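Long-range contact in probable threonyl-tRNA synthetase 1 (Aeropyrum pernix, PDB 3A32), which probably catalyses the ATP-dependent attachment of threonine to tRNA(Thr), working as a homodimeric class II synthetase that binds one zinc ion per subunit: residues V71-S85 / E104-L118. Residues are numbered along the deposited sequence; the frame is centred on the assembly and turned at random.
Sequences VETPIIASTELFKVS and EFAVKPMNCPYHILL. With ZN (zinc ion), chain G.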
loop_
_atom_site.group_PDB
_atom_site.type_symbol
_atom_site.label_atom_id
_atom_site.label_comp_id
_atom_site.label_asym_id
_atom_site.label_seq_id
_atom_site.Cartn_x
_atom_site.Cartn_y
_atom_site.Cartn_z
ATOM N N VAL A 71 8.944 -2.453 5.180
ATOM C CA VAL A 71 8.561 -1.634 6.278
ATOM C C VAL A 71 7.771 -0.422 5.806
ATOM O O VAL A 71 7.694 -0.098 4.604
ATOM C CB VAL A 71 9.776 -1.214 7.176
ATOM C CG1 VAL A 71 10.534 -2.463 7.669
ATOM C CG2 VAL A 71 10.687 -0.227 6.457
ATOM N N GLU A 72 7.121 0.195 6.760
ATOM C CA GLU A 72 6.459 1.482 6.538
ATOM C C GLU A 72 6.847 2.333 7.757
ATOM O O GLU A 72 6.721 1.869 8.919
ATOM C CB GLU A 72 4.944 1.308 6.374
ATOM C CG GLU A 72 4.163 2.636 6.461
ATOM C CD GLU A 72 2.681 2.565 5.975
ATOM O OE1 GLU A 72 2.225 1.459 5.611
ATOM O OE2 GLU A 72 1.994 3.659 5.920
ATOM N N THR A 73 7.393 3.525 7.499
ATOM C CA THR A 73 7.880 4.373 8.605
ATOM C C THR A 73 7.045 5.656 8.657
ATOM O O THR A 73 6.417 6.016 7.655
ATOM C CB THR A 73 9.450 4.623 8.548
ATOM O OG1 THR A 73 9.820 5.313 7.337
ATOM C CG2 THR A 73 10.262 3.287 8.673
ATOM N N PRO A 74 7.022 6.350 9.816
ATOM C CA PRO A 74 6.149 7.511 9.910
ATOM C C PRO A 74 6.393 8.615 8.920
ATOM O O PRO A 74 7.505 8.788 8.389
ATOM C CB PRO A 74 6.396 8.027 11.316
ATOM C CG PRO A 74 6.838 6.799 12.066
ATOM C CD PRO A 74 7.713 6.096 11.081
ATOM N N ILE A 75 5.332 9.367 8.670
ATOM C CA ILE A 75 5.406 10.503 7.799
ATOM C C ILE A 75 5.998 11.762 8.440
ATOM O O ILE A 75 6.578 12.606 7.707
ATOM C CB ILE A 75 4.043 10.699 7.102
ATOM C CG1 ILE A 75 3.909 9.489 6.165
ATOM C CG2 ILE A 75 3.945 12.109 6.409
ATOM C CD1 ILE A 75 2.882 9.552 5.117
ATOM N N ILE A 76 5.879 11.890 9.769
ATOM C CA ILE A 76 6.440 13.029 10.479
ATOM C C ILE A 76 7.487 12.554 11.476
ATOM O O ILE A 76 7.588 11.360 11.752
ATOM C CB ILE A 76 5.379 13.907 11.122
ATOM C CG1 ILE A 76 4.596 13.148 12.237
ATOM C CG2 ILE A 76 4.475 14.502 10.022
ATOM C CD1 ILE A 76 3.709 14.096 13.232
ATOM N N ALA A 77 8.316 13.465 11.947
ATOM C CA ALA A 77 9.325 13.117 12.936
ATOM C C ALA A 77 9.759 14.372 13.651
ATOM O O ALA A 77 9.734 15.444 13.064
ATOM C CB ALA A 77 10.556 12.455 12.284
ATOM N N SER A 78 10.182 14.232 14.898
ATOM C CA SER A 78 10.890 15.311 15.573
ATOM C C SER A 78 12.079 15.618 14.721
ATOM O O SER A 78 12.696 14.693 14.163
ATOM C CB SER A 78 11.378 14.843 16.960
ATOM O OG SER A 78 12.329 15.736 17.553
ATOM N N THR A 79 12.462 16.900 14.658
ATOM C CA THR A 79 13.703 17.236 13.977
ATOM C C THR A 79 14.960 16.723 14.663
ATOM O O THR A 79 16.054 16.763 14.060
ATOM C CB THR A 79 13.837 18.728 13.696
ATOM O OG1 THR A 79 13.488 19.487 14.873
ATOM C CG2 THR A 79 12.956 19.119 12.502
ATOM N N GLU A 80 14.842 16.230 15.900
ATOM C CA GLU A 80 15.981 15.518 16.509
ATOM C C GLU A 80 16.440 14.378 15.596
ATOM O O GLU A 80 17.625 14.055 15.485
ATOM C CB GLU A 80 15.645 14.946 17.876
ATOM C CG GLU A 80 15.283 15.980 18.921
ATOM C CD GLU A 80 16.371 17.029 19.114
ATOM O OE1 GLU A 80 17.521 16.584 19.287
ATOM O OE2 GLU A 80 16.067 18.267 19.070
ATOM N N LEU A 81 15.492 13.772 14.909
ATOM C CA LEU A 81 15.844 12.650 14.073
ATOM C C LEU A 81 16.805 13.101 12.962
ATOM O O LEU A 81 17.769 12.389 12.647
ATOM C CB LEU A 81 14.584 11.968 13.514
ATOM C CG LEU A 81 14.825 10.763 12.618
ATOM C CD1 LEU A 81 15.594 9.660 13.342
ATOM C CD2 LEU A 81 13.479 10.263 12.096
ATOM N N PHE A 82 16.529 14.282 12.408
ATOM C CA PHE A 82 17.277 14.828 11.281
ATOM C C PHE A 82 18.477 15.662 11.744
ATOM O O PHE A 82 19.412 15.842 10.973
ATOM C CB PHE A 82 16.350 15.584 10.307
ATOM C CG PHE A 82 15.156 14.758 9.864
ATOM C CD1 PHE A 82 15.330 13.628 9.040
ATOM C CD2 PHE A 82 13.874 15.070 10.304
ATOM C CE1 PHE A 82 14.203 12.824 8.672
ATOM C CE2 PHE A 82 12.766 14.290 9.899
ATOM C CZ PHE A 82 12.947 13.155 9.101
ATOM N N LYS A 83 18.469 16.122 12.993
ATOM C CA LYS A 83 19.671 16.681 13.630
ATOM C C LYS A 83 20.772 15.621 13.772
ATOM O O LYS A 83 21.930 15.909 13.463
ATOM C CB LYS A 83 19.358 17.266 15.017
ATOM C CG LYS A 83 18.569 18.596 14.953
ATOM C CD LYS A 83 18.216 19.129 16.338
ATOM C CE LYS A 83 17.428 20.443 16.287
ATOM N NZ LYS A 83 17.106 20.904 17.703
ATOM N N VAL A 84 20.418 14.404 14.222
ATOM C CA VAL A 84 21.400 13.308 14.366
ATOM C C VAL A 84 21.970 12.883 13.025
ATOM O O VAL A 84 23.151 12.602 12.911
ATOM C CB VAL A 84 20.826 12.063 15.129
ATOM C CG1 VAL A 84 21.848 10.921 15.107
ATOM C CG2 VAL A 84 20.439 12.448 16.615
ATOM N N SER A 85 21.130 12.874 11.996
ATOM C CA SER A 85 21.566 12.365 10.693
ATOM C C SER A 85 22.663 13.104 9.884
ATOM O O SER A 85 23.192 12.539 8.943
ATOM C CB SER A 85 20.402 11.820 9.849
ATOM O OG SER A 85 19.355 12.732 9.710
ATOM N N GLU A 104 9.885 21.221 17.619
ATOM C CA GLU A 104 10.005 21.254 16.167
ATOM C C GLU A 104 9.910 19.848 15.521
ATOM O O GLU A 104 10.623 18.902 15.937
ATOM C CB GLU A 104 11.353 21.847 15.816
ATOM C CG GLU A 104 11.442 22.146 14.314
ATOM C CD GLU A 104 12.762 22.728 13.969
ATOM O OE1 GLU A 104 13.779 22.099 14.304
ATOM O OE2 GLU A 104 12.783 23.823 13.400
ATOM N N PHE A 105 9.044 19.741 14.515
ATOM C CA PHE A 105 8.786 18.506 13.765
ATOM C C PHE A 105 8.936 18.839 12.319
ATOM O O PHE A 105 8.855 20.013 11.952
ATOM C CB PHE A 105 7.358 18.019 13.998
ATOM C CG PHE A 105 7.207 17.118 15.212
ATOM C CD1 PHE A 105 7.016 15.760 15.051
ATOM C CD2 PHE A 105 7.312 17.648 16.525
ATOM C CE1 PHE A 105 6.858 14.890 16.182
ATOM C CE2 PHE A 105 7.193 16.818 17.658
ATOM C CZ PHE A 105 6.934 15.432 17.490
ATOM N N ALA A 106 9.136 17.811 11.507
ATOM C CA ALA A 106 9.258 17.928 10.084
ATOM C C ALA A 106 8.397 16.851 9.421
ATOM O O ALA A 106 8.243 15.747 9.954
ATOM C CB ALA A 106 10.719 17.717 9.671
ATOM N N VAL A 107 7.874 17.176 8.239
ATOM C CA VAL A 107 7.379 16.189 7.325
ATOM C C VAL A 107 8.638 15.532 6.755
ATOM O O VAL A 107 9.593 16.222 6.310
ATOM C CB VAL A 107 6.493 16.853 6.228
ATOM C CG1 VAL A 107 5.857 15.814 5.332
ATOM C CG2 VAL A 107 5.385 17.718 6.914
ATOM N N LYS A 108 8.672 14.204 6.840
ATOM C CA LYS A 108 9.808 13.387 6.438
ATOM C C LYS A 108 10.235 13.717 5.002
ATOM O O LYS A 108 9.409 13.620 4.066
ATOM C CB LYS A 108 9.372 11.921 6.527
ATOM C CG LYS A 108 10.369 10.882 6.153
ATOM C CD LYS A 108 9.835 9.453 6.385
ATOM C CE LYS A 108 8.717 9.070 5.415
ATOM N NZ LYS A 108 8.370 7.629 5.661
ATOM N N PRO A 109 11.507 14.139 4.819
ATOM C CA PRO A 109 12.054 14.276 3.450
ATOM C C PRO A 109 12.813 13.034 2.964
ATOM O O PRO A 109 13.058 12.888 1.758
ATOM C CB PRO A 109 13.016 15.479 3.587
ATOM C CG PRO A 109 13.518 15.410 5.021
ATOM C CD PRO A 109 12.489 14.596 5.836
ATOM N N MET A 110 13.184 12.142 3.888
ATOM C CA MET A 110 13.894 10.920 3.528
ATOM C C MET A 110 13.582 9.845 4.537
ATOM O O MET A 110 13.293 10.174 5.694
ATOM C CB MET A 110 15.406 11.186 3.510
ATOM C CG MET A 110 16.021 11.663 4.840
ATOM S SD MET A 110 17.653 12.517 4.610
ATOM C CE MET A 110 17.943 12.244 2.836
ATOM N N ASN A 111 13.647 8.572 4.120
ATOM C CA ASN A 111 13.307 7.429 5.030
ATOM C C ASN A 111 14.478 6.897 5.810
ATOM O O ASN A 111 14.290 6.194 6.811
ATOM C CB ASN A 111 12.689 6.253 4.291
ATOM C CG ASN A 111 11.552 6.653 3.386
ATOM O OD1 ASN A 111 11.605 6.461 2.170
ATOM N ND2 ASN A 111 10.520 7.194 3.960
ATOM N N CYS A 112 15.687 7.226 5.348
ATOM C CA CYS A 112 16.962 6.717 5.928
ATOM C C CYS A 112 17.109 6.626 7.451
ATOM O O CYS A 112 17.504 5.565 7.940
ATOM C CB CYS A 112 18.198 7.475 5.343
ATOM S SG CYS A 112 17.897 8.340 3.756
ATOM N N PRO A 113 16.944 7.760 8.184
ATOM C CA PRO A 113 17.052 7.753 9.647
ATOM C C PRO A 113 16.038 6.822 10.312
ATOM O O PRO A 113 16.387 6.148 11.294
ATOM C CB PRO A 113 16.788 9.223 10.029
ATOM C CG PRO A 113 17.166 10.036 8.777
ATOM C CD PRO A 113 16.776 9.124 7.637
ATOM N N TYR A 114 14.815 6.758 9.774
ATOM C CA TYR A 114 13.818 5.804 10.303
ATOM C C TYR A 114 14.277 4.362 10.088
ATOM O O TYR A 114 14.242 3.573 11.014
ATOM C CB TYR A 114 12.400 6.076 9.772
ATOM C CG TYR A 114 11.565 7.083 10.619
ATOM C CD1 TYR A 114 10.894 8.151 10.024
ATOM C CD2 TYR A 114 11.406 6.919 11.987
ATOM C CE1 TYR A 114 10.124 9.046 10.761
ATOM C CE2 TYR A 114 10.607 7.801 12.735
ATOM C CZ TYR A 114 9.984 8.853 12.124
ATOM O OH TYR A 114 9.221 9.730 12.877
ATOM N N HIS A 115 14.768 4.037 8.888
ATOM C CA HIS A 115 15.252 2.660 8.566
ATOM C C HIS A 115 16.419 2.266 9.443
ATOM O O HIS A 115 16.513 1.114 9.807
ATOM C CB HIS A 115 15.643 2.538 7.083
ATOM C CG HIS A 115 14.460 2.600 6.159
ATOM N ND1 HIS A 115 14.540 2.326 4.810
ATOM C CD2 HIS A 115 13.154 2.871 6.411
ATOM C CE1 HIS A 115 13.338 2.416 4.277
ATOM N NE2 HIS A 115 12.482 2.745 5.223
ATOM N N ILE A 116 17.292 3.239 9.779
ATOM C CA ILE A 116 18.394 3.016 10.737
ATOM C C ILE A 116 17.925 2.811 12.171
ATOM O O ILE A 116 18.466 1.971 12.854
ATOM C CB ILE A 116 19.461 4.119 10.704
ATOM C CG1 ILE A 116 20.120 4.144 9.338
ATOM C CG2 ILE A 116 20.539 3.896 11.831
ATOM C CD1 ILE A 116 20.709 5.497 9.083
ATOM N N LEU A 117 16.930 3.566 12.626
ATOM C CA LEU A 117 16.347 3.299 13.927
ATOM C C LEU A 117 15.787 1.861 14.016
ATOM O O LEU A 117 15.895 1.195 15.068
ATOM C CB LEU A 117 15.269 4.349 14.289
ATOM C CG LEU A 117 15.666 5.809 14.651
ATOM C CD1 LEU A 117 14.414 6.628 14.985
ATOM C CD2 LEU A 117 16.679 5.925 15.847
ATOM N N LEU A 118 15.171 1.384 12.934
ATOM C CA LEU A 118 14.617 0.023 12.894
ATOM C C LEU A 118 15.718 -1.019 12.959
ATOM O O LEU A 118 15.565 -2.020 13.598
ATOM C CB LEU A 118 13.772 -0.229 11.610
ATOM C CG LEU A 118 12.431 0.545 11.491
ATOM C CD1 LEU A 118 11.610 0.166 10.262
ATOM C CD2 LEU A 118 11.603 0.365 12.751
HETATM ZN ZN ZN G . 18.478 6.778 2.195
HETATM O O HOH W 1 11.222 17.814 18.413
HETATM O O HOH W 2 17.532 6.534 0.424
#
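L81 turns CG away from its own N (chi1 -180°) and then bends at chi2 (59°), which lays the methyl CD2 squarely over one face of Y114 as a CH-pi contact, 3.6 Å from the ring centroid. P74 CD closes the opposite face with a second CH-pi contact, so the ring is clamped between helix 80-84 and the chain before strand 76-78. At the ring edge, Y114 OH donates to I76 O at 2.6 Å, lying in the carbonyl plane on a lone pair. Replacing Y114 by alanine removes the ring and hydroxyl, which would probably leave I76 O without this donor and a gap between P74 and L81. Strand 76-78 pairs antiparallel with 104-107 through the hydrogen-bonded pair A77-A106, flanked by the non-hydrogen-bonded pairs I76-V107 and S78-F105. Just past it T79 OG1 donates to E104 OE1 at 2.7 Å on the anti side of the carboxylate, whose other oxygen forms a salt bridge with R92. K108, bent at chi3 (69°), brings NZ among T73 O, T73 OG1 and P74 O in three weak bonds. E138, which shares hydrogen bonds with T73 OG1 and H115 NE2, is also a long, weak ion-pair partner of K108 NZ. C112 SG binds the zinc ion at 2.3 Å, together with H166, H310 and a water. The chemistry thus implies a buried apolar clamp with its polar tip satisfied, tying the small sheet to the segment that supplies a zinc ligand in the class II catalytic core.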